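Local coordinates for aldehyde reductase YahK (Escherichia coli, PDB 1UUF), which reduces a wide range of aldehydes to the corresponding alcohols, using zinc and strongly preferring NADPH over NADH, at residues G122-Y126 / S312-P318; L255-I261 / T276-R280; D335-A341 / K357-D363. All coordinates share one frame; numbering follows the deposited sequence.

Contact 1: residues G122-Y126 / S312-P318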
# COMPACT_ATOMS: atom_id res chain seq x y z
N GLY A 122 18.96 9.84 -5.31
CA GLY A 122 18.42 11.16 -5.00
C GLY A 122 17.35 11.09 -3.93
O GLY A 122 16.47 11.96 -3.85
N LEU A 123 17.42 10.06 -3.09
CA LEU A 123 16.45 9.88 -2.01
C LEU A 123 17.18 9.89 -0.67
O LEU A 123 17.04 8.97 0.13
CB LEU A 123 15.69 8.57 -2.20
CG LEU A 123 14.82 8.49 -3.45
CD1 LEU A 123 14.24 7.09 -3.58
CD2 LEU A 123 13.70 9.52 -3.38
N GLU A 124 17.94 10.95 -0.42
CA GLU A 124 18.68 11.07 0.83
C GLU A 124 17.76 11.02 2.04
O GLU A 124 18.19 10.69 3.14
CB GLU A 124 19.48 12.38 0.84
CG GLU A 124 20.50 12.48 -0.29
CD GLU A 124 19.97 13.19 -1.52
OE1 GLU A 124 18.73 13.25 -1.72
OE2 GLU A 124 20.80 13.68 -2.31
N ASN A 125 16.48 11.33 1.82
CA ASN A 125 15.49 11.30 2.90
C ASN A 125 15.21 9.89 3.42
O ASN A 125 14.77 9.72 4.56
CB ASN A 125 14.18 11.96 2.42
CG ASN A 125 13.64 11.34 1.14
OD1 ASN A 125 14.38 11.07 0.19
ND2 ASN A 125 12.32 11.14 1.09
N TYR A 126 15.48 8.88 2.60
CA TYR A 126 15.27 7.50 2.99
C TYR A 126 16.57 6.79 3.36
O TYR A 126 16.59 5.57 3.55
CB TYR A 126 14.53 6.74 1.88
CG TYR A 126 13.11 7.23 1.68
CD1 TYR A 126 12.68 7.71 0.45
CD2 TYR A 126 12.22 7.27 2.75
CE1 TYR A 126 11.39 8.21 0.28
CE2 TYR A 126 10.93 7.76 2.60
CZ TYR A 126 10.52 8.24 1.36
OH TYR A 126 9.26 8.77 1.23
N SER A 312 4.86 8.12 3.32
CA SER A 312 5.89 8.88 2.64
C SER A 312 6.36 9.98 3.56
O SER A 312 5.58 10.49 4.36
CB SER A 312 5.32 9.49 1.35
OG SER A 312 6.30 10.27 0.67
N MET A 313 7.64 10.33 3.50
CA MET A 313 8.13 11.42 4.33
C MET A 313 9.05 12.33 3.51
O MET A 313 9.90 11.87 2.74
CB MET A 313 8.83 10.92 5.59
CG MET A 313 10.04 10.05 5.40
SD MET A 313 10.88 9.82 7.00
CE MET A 313 12.42 10.69 6.68
N ILE A 314 8.83 13.64 3.68
CA ILE A 314 9.56 14.67 2.96
C ILE A 314 9.92 14.27 1.54
O ILE A 314 9.07 13.75 0.82
CB ILE A 314 10.83 15.11 3.74
CG1 ILE A 314 11.75 13.92 4.03
CG2 ILE A 314 10.41 15.78 5.03
CD1 ILE A 314 13.04 14.32 4.72
N GLY A 315 11.15 14.55 1.13
CA GLY A 315 11.58 14.19 -0.21
C GLY A 315 13.08 14.30 -0.30
O GLY A 315 13.71 14.87 0.60
N GLY A 316 13.67 13.73 -1.35
CA GLY A 316 15.11 13.81 -1.51
C GLY A 316 15.49 15.22 -1.93
O GLY A 316 14.61 16.04 -2.20
N ILE A 317 16.78 15.51 -1.99
CA ILE A 317 17.19 16.87 -2.36
C ILE A 317 16.82 17.25 -3.79
O ILE A 317 16.25 18.31 -4.03
CB ILE A 317 18.70 17.09 -2.13
CG1 ILE A 317 19.05 16.78 -0.66
CG2 ILE A 317 19.06 18.55 -2.42
CD1 ILE A 317 18.36 17.68 0.35
N PRO A 318 17.14 16.38 -4.77
CA PRO A 318 16.80 16.72 -6.16
C PRO A 318 15.33 17.11 -6.34
O PRO A 318 15.02 18.08 -7.03
CB PRO A 318 17.16 15.45 -6.92
CG PRO A 318 18.33 14.94 -6.16
CD PRO A 318 17.90 15.12 -4.72
O HOH W 1 9.51 11.10 -0.30
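Leu123 and Gly316 bring the backbones of 122-126 and 312-318 within 4.2 Å CA to CA, and the CA of Gly316 makes a CA-H...O contact with Gly122 O at 3.3 Å; a side chain on Gly316 would run into that carbonyl. Gly316 is the N-cap residue of helix 317-330, and Glu124 OE1 accepts the N-H of Ile317 at 3.0 Å, from above the carboxylate plane. Shortening Glu124 to an alanine is likely to leave the first N-H of the helix without this acceptor and Arg158, held by OE2, without its salt-bridge mate. The loop runs between Cys119 and Cys127, two of the four ligands of the second zinc in the GroES-like domain, whereas 312-318 comes off the last strand of the Rossmann-type sheet. With CG wedged between backbone N and carbonyl carbon (chi1 54°), the amide of Asn125 lies against the Gly315-Gly316 backbone, and ND2 gives an in-plane bond to Met313 O at 3.0 Å. ND2 sits over one face of the Tyr126 ring, near its rim. The hydroxyl of Tyr126 takes a nearly straight bond from Met313 N (3.2 Å) and meets water 1, which donates to Ile314 O, while CE2 packs on Met313 CG.

Contact 2: residues L255-I261 / T276-R280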
# COMPACT_ATOMS: atom_id res chain seq x y z
N LEU A 255 -17.63 7.22 -3.88
CA LEU A 255 -17.25 5.82 -3.80
C LEU A 255 -16.43 5.37 -5.01
O LEU A 255 -16.76 5.71 -6.15
CB LEU A 255 -18.50 4.95 -3.69
CG LEU A 255 -18.27 3.44 -3.56
CD1 LEU A 255 -17.75 3.11 -2.16
CD2 LEU A 255 -19.58 2.71 -3.82
N LYS A 256 -15.37 4.61 -4.76
CA LYS A 256 -14.50 4.08 -5.81
C LYS A 256 -14.22 5.07 -6.94
O LYS A 256 -14.36 4.72 -8.11
CB LYS A 256 -15.15 2.82 -6.41
CG LYS A 256 -15.51 1.75 -5.40
CD LYS A 256 -16.32 0.63 -6.04
CE LYS A 256 -16.72 -0.44 -5.03
NZ LYS A 256 -17.59 -1.50 -5.62
N SER A 257 -13.79 6.28 -6.61
CA SER A 257 -13.55 7.28 -7.65
C SER A 257 -12.18 7.94 -7.63
O SER A 257 -11.82 8.64 -8.58
CB SER A 257 -14.60 8.38 -7.57
OG SER A 257 -14.42 9.17 -6.41
N PHE A 258 -11.41 7.74 -6.56
CA PHE A 258 -10.10 8.38 -6.47
C PHE A 258 -8.92 7.56 -6.97
O PHE A 258 -8.80 6.37 -6.70
CB PHE A 258 -9.80 8.78 -5.02
CG PHE A 258 -10.57 9.97 -4.55
CD1 PHE A 258 -11.82 9.82 -3.97
CD2 PHE A 258 -10.05 11.25 -4.71
CE1 PHE A 258 -12.55 10.92 -3.54
CE2 PHE A 258 -10.77 12.37 -4.29
CZ PHE A 258 -12.02 12.20 -3.70
N ASP A 259 -8.04 8.24 -7.70
CA ASP A 259 -6.84 7.60 -8.22
C ASP A 259 -5.83 7.57 -7.09
O ASP A 259 -5.10 6.61 -6.90
CB ASP A 259 -6.26 8.41 -9.38
CG ASP A 259 -7.12 8.34 -10.62
OD1 ASP A 259 -7.10 7.30 -11.31
OD2 ASP A 259 -7.83 9.34 -10.91
N PHE A 260 -5.83 8.66 -6.32
CA PHE A 260 -4.89 8.80 -5.22
C PHE A 260 -5.45 9.69 -4.12
O PHE A 260 -6.15 10.67 -4.40
CB PHE A 260 -3.60 9.41 -5.78
CG PHE A 260 -2.56 9.71 -4.74
CD1 PHE A 260 -2.00 8.69 -3.98
CD2 PHE A 260 -2.13 11.02 -4.53
CE1 PHE A 260 -1.02 8.97 -3.02
CE2 PHE A 260 -1.16 11.31 -3.57
CZ PHE A 260 -0.60 10.28 -2.82
N ILE A 261 -5.18 9.34 -2.87
CA ILE A 261 -5.63 10.14 -1.75
C ILE A 261 -4.44 10.42 -0.85
O ILE A 261 -3.77 9.50 -0.38
CB ILE A 261 -6.72 9.44 -0.92
CG1 ILE A 261 -8.01 9.34 -1.75
CG2 ILE A 261 -7.01 10.23 0.35
CD1 ILE A 261 -9.14 8.63 -1.03
N THR A 276 -12.46 2.92 0.75
CA THR A 276 -13.55 2.60 -0.17
C THR A 276 -13.75 3.66 -1.24
O THR A 276 -14.47 3.44 -2.21
CB THR A 276 -14.88 2.39 0.58
OG1 THR A 276 -15.28 3.62 1.19
CG2 THR A 276 -14.72 1.33 1.65
N LEU A 277 -13.10 4.82 -1.08
CA LEU A 277 -13.22 5.90 -2.05
C LEU A 277 -12.18 5.75 -3.17
O LEU A 277 -12.21 6.49 -4.16
CB LEU A 277 -13.01 7.26 -1.38
CG LEU A 277 -13.86 7.59 -0.15
CD1 LEU A 277 -13.59 9.03 0.26
CD2 LEU A 277 -15.34 7.38 -0.45
N LEU A 278 -11.26 4.81 -3.01
CA LEU A 278 -10.21 4.57 -4.00
C LEU A 278 -10.65 3.67 -5.16
O LEU A 278 -11.38 2.71 -4.96
CB LEU A 278 -9.00 3.91 -3.34
CG LEU A 278 -8.23 4.69 -2.28
CD1 LEU A 278 -7.22 3.75 -1.62
CD2 LEU A 278 -7.53 5.88 -2.93
N LYS A 279 -10.19 4.00 -6.36
CA LYS A 279 -10.50 3.19 -7.54
C LYS A 279 -9.64 1.94 -7.43
O LYS A 279 -8.79 1.83 -6.55
CB LYS A 279 -10.09 3.92 -8.82
CG LYS A 279 -10.88 5.18 -9.11
CD LYS A 279 -10.21 6.00 -10.20
CE LYS A 279 -10.05 5.21 -11.49
NZ LYS A 279 -9.41 6.04 -12.55
N ARG A 280 -9.88 0.98 -8.32
CA ARG A 280 -9.10 -0.24 -8.35
C ARG A 280 -7.65 0.19 -8.59
O ARG A 280 -7.39 1.08 -9.40
CB ARG A 280 -9.59 -1.15 -9.48
CG ARG A 280 -8.77 -2.42 -9.68
CD ARG A 280 -7.70 -2.23 -10.75
NE ARG A 280 -8.29 -1.97 -12.06
CZ ARG A 280 -7.59 -1.73 -13.16
NH1 ARG A 280 -6.26 -1.71 -13.12
NH2 ARG A 280 -8.21 -1.49 -14.31
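Leu277, Lys279 and Leu278 bury the most surface here, and each meets 255-261 in its own way. The carbonyl of Leu277 is gripped by two consecutive amides: Phe258 N at 2.8 Å, lying in the carbonyl plane, and Ser257 N at 2.9 Å, coming from well above that plane along a more bent path. The same oxygen sits at the edge of the Phe258 ring, in its plane, 3.4 Å from CD1. The Leu277 side chain lies beside that of Phe258, pointing the same way, CB against ring atom CD1 at 3.8 Å, and both reach strand 220-225. One residue earlier, Thr276 O takes the N-H of Lys256 on a lone pair and is brushed by Leu255 CD1. Phe258 and Leu278 form a short parallel bridge in the Rossmann-type domain, just ahead of the point where strand 258-263 turns into the six-stranded sheet; the chain returns here from helix 271-275 toward the neighbouring strand 282-286. Leu278 sends CD2 over to Ile261 CG1 (3.7 Å), the two side chains crossing at a slant. Lys279 closes the bridge with its backbone N on Phe258 O at 2.8 Å. Its side chain then lays CG against Ser257 C (3.4 Å) and bends at chi3 (59°), which turns the ammonium to Asp259. NZ meets OD1 on the syn side at 2.9 Å, 32° out of the carboxylate plane, in a salt bridge; the other oxygen, OD2, accepts from Lys197 N. Ahead of the beta bridge, Lys256 NZ makes a salt bridge to Asp128 of the second subunit.

Contact 3: residues D335-A341 / K357-D363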
# COMPACT_ATOMS: atom_id res chain seq x y z
N ASP A 335 0.63 29.96 2.85
CA ASP A 335 -0.12 31.06 3.46
C ASP A 335 0.42 31.07 4.88
O ASP A 335 0.29 30.08 5.60
CB ASP A 335 -1.62 30.76 3.46
CG ASP A 335 -2.18 30.58 2.06
OD1 ASP A 335 -1.69 31.27 1.14
OD2 ASP A 335 -3.10 29.77 1.89
N ILE A 336 1.03 32.18 5.28
CA ILE A 336 1.67 32.23 6.58
C ILE A 336 1.26 33.34 7.53
O ILE A 336 0.59 34.30 7.15
CB ILE A 336 3.19 32.34 6.41
CG1 ILE A 336 3.54 33.73 5.84
CG2 ILE A 336 3.70 31.28 5.45
CD1 ILE A 336 5.03 34.01 5.76
N GLU A 337 1.69 33.19 8.77
CA GLU A 337 1.48 34.19 9.81
C GLU A 337 2.85 34.36 10.43
O GLU A 337 3.38 33.44 11.06
CB GLU A 337 0.50 33.73 10.88
CG GLU A 337 0.22 34.84 11.89
CD GLU A 337 -0.84 34.47 12.90
OE1 GLU A 337 -1.80 33.77 12.52
OE2 GLU A 337 -0.72 34.91 14.06
N MET A 338 3.44 35.54 10.23
CA MET A 338 4.77 35.82 10.75
C MET A 338 4.74 36.07 12.25
O MET A 338 3.85 36.76 12.75
CB MET A 338 5.35 37.03 10.02
CG MET A 338 6.85 37.20 10.19
SD MET A 338 7.48 38.51 9.14
CE MET A 338 7.55 37.67 7.56
N ILE A 339 5.71 35.51 12.96
CA ILE A 339 5.78 35.69 14.41
C ILE A 339 7.21 36.00 14.84
O ILE A 339 8.15 35.83 14.07
CB ILE A 339 5.32 34.42 15.18
CG1 ILE A 339 6.22 33.23 14.83
CG2 ILE A 339 3.87 34.10 14.83
CD1 ILE A 339 5.89 31.96 15.60
N ARG A 340 7.36 36.48 16.07
CA ARG A 340 8.67 36.78 16.62
C ARG A 340 9.23 35.47 17.15
O ARG A 340 8.48 34.53 17.42
CB ARG A 340 8.58 37.78 17.77
CG ARG A 340 7.98 39.13 17.41
CD ARG A 340 8.20 40.12 18.55
NE ARG A 340 7.64 39.64 19.81
CZ ARG A 340 6.39 39.86 20.20
NH1 ARG A 340 5.97 39.38 21.37
NH2 ARG A 340 5.56 40.56 19.45
N ALA A 341 10.55 35.41 17.31
CA ALA A 341 11.19 34.20 17.81
C ALA A 341 10.75 33.87 19.24
O ALA A 341 10.78 32.71 19.64
CB ALA A 341 12.71 34.34 17.74
N LYS A 357 -3.58 29.98 9.74
CA LYS A 357 -3.88 29.85 8.32
C LYS A 357 -2.70 30.22 7.43
O LYS A 357 -2.61 31.36 6.95
CB LYS A 357 -5.09 30.73 7.97
CG LYS A 357 -6.39 30.29 8.63
CD LYS A 357 -7.58 31.14 8.19
CE LYS A 357 -7.47 32.57 8.70
NZ LYS A 357 -6.34 33.33 8.07
N TYR A 358 -1.80 29.27 7.18
CA TYR A 358 -1.90 27.92 7.72
C TYR A 358 -0.56 27.46 8.27
O TYR A 358 -0.40 26.30 8.65
CB TYR A 358 -2.33 26.94 6.63
CG TYR A 358 -3.75 27.16 6.19
CD1 TYR A 358 -4.07 28.13 5.25
CD2 TYR A 358 -4.79 26.43 6.77
CE1 TYR A 358 -5.40 28.38 4.91
CE2 TYR A 358 -6.11 26.67 6.43
CZ TYR A 358 -6.41 27.65 5.51
OH TYR A 358 -7.72 27.90 5.19
N ARG A 359 0.40 28.38 8.31
CA ARG A 359 1.73 28.05 8.77
C ARG A 359 2.37 29.24 9.48
O ARG A 359 2.34 30.36 8.97
CB ARG A 359 2.60 27.65 7.58
CG ARG A 359 3.08 26.21 7.57
CD ARG A 359 4.17 25.98 8.60
NE ARG A 359 4.83 24.68 8.44
CZ ARG A 359 4.26 23.51 8.72
NH1 ARG A 359 3.02 23.46 9.18
NH2 ARG A 359 4.94 22.39 8.54
N PHE A 360 2.94 28.99 10.65
CA PHE A 360 3.63 30.06 11.36
C PHE A 360 5.04 30.11 10.80
O PHE A 360 5.64 29.07 10.50
CB PHE A 360 3.71 29.77 12.86
CG PHE A 360 2.43 30.00 13.60
CD1 PHE A 360 1.72 28.93 14.13
CD2 PHE A 360 1.93 31.28 13.77
CE1 PHE A 360 0.53 29.13 14.82
CE2 PHE A 360 0.74 31.50 14.47
CZ PHE A 360 0.03 30.42 14.99
N VAL A 361 5.57 31.32 10.64
CA VAL A 361 6.93 31.49 10.15
C VAL A 361 7.63 32.51 11.04
O VAL A 361 7.14 33.63 11.23
CB VAL A 361 6.98 31.97 8.69
CG1 VAL A 361 8.41 32.29 8.28
CG2 VAL A 361 6.43 30.88 7.78
N ILE A 362 8.76 32.11 11.60
CA ILE A 362 9.54 32.97 12.48
C ILE A 362 10.37 33.99 11.70
O ILE A 362 11.00 33.67 10.69
CB ILE A 362 10.52 32.13 13.33
CG1 ILE A 362 9.73 31.14 14.19
CG2 ILE A 362 11.39 33.04 14.19
CD1 ILE A 362 10.55 29.96 14.66
N ASP A 363 10.35 35.23 12.18
CA ASP A 363 11.13 36.31 11.58
C ASP A 363 12.41 36.22 12.39
O ASP A 363 12.50 36.79 13.48
CB ASP A 363 10.44 37.65 11.85
CG ASP A 363 11.11 38.81 11.12
OD1 ASP A 363 12.30 38.69 10.77
OD2 ASP A 363 10.44 39.84 10.92
O HOH W 2 -3.14 32.73 10.53
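Ile339 places CG1 between its backbone N and carbonyl carbon (chi1 61°), which turns CG2 toward the ring of Phe360. CG2 meets ring atom CD2 at 3.6 Å, the two side chains crossing at about a right angle. Glu337 instead extends fully, CG trans to the backbone N (chi1 -176°), and runs alongside the same ring with CD 3.7 Å from CE2. Its carboxylate goes on to a salt bridge from OE2 to Arg350 and, through OE1, to water 2, which bridges to Lys357 N. Ile362 completes this face, its CG1 against Ile339 CG1 and its CG2 on Ala341. The two strands, 336-339 and 359-363, are parallel neighbours of a beta-alpha-beta unit, and the linking helix 344-352 covers the Ile339, Phe360 and Ile362 side. Their ladder alternates: Glu337 N bonds to Arg359 O, Val361 N to Glu337 O, Ile339 N to Val361 O (2.9 Å) and Asp363 N to Ile339 O. At the entrance Tyr358, preceded by a cis peptide, gives its N-H to Asp335 O at 2.7 Å from well above the carbonyl plane. On the reverse face Ile336 CG2 touches Val361 CG2 at 3.6 Å. Further along, Met338 SD lies 3.7 Å from Asp363 OD2, a carboxylate oxygen salt-bridged to Arg365. Arg359 heads off that face to Glu83, beside the catalytic zinc ligand Cys60.

How the contacts relate
Contact 1 is the buried one, joining the zinc-site loop of the GroES-like domain to the exit of the Rossmann-type sheet; contacts 2 and 3 are partly buried. Contact 2 joins the start of strand 258-263 to the short strand 278-279 in the Rossmann-type domain, and contact 3 pairs two parallel strands of the mixed sheet. The latter is a regular ladder with mostly apolar side chains on both faces, and charged ones whose partners lie outside it, whereas contact 2 has one short bridge, a carbonyl shared by two amides and a salt bridge. In contact 1 side chains do most of the bonding to backbone groups. Contacts 1 and 2 touch the second subunit, contact 3 does not.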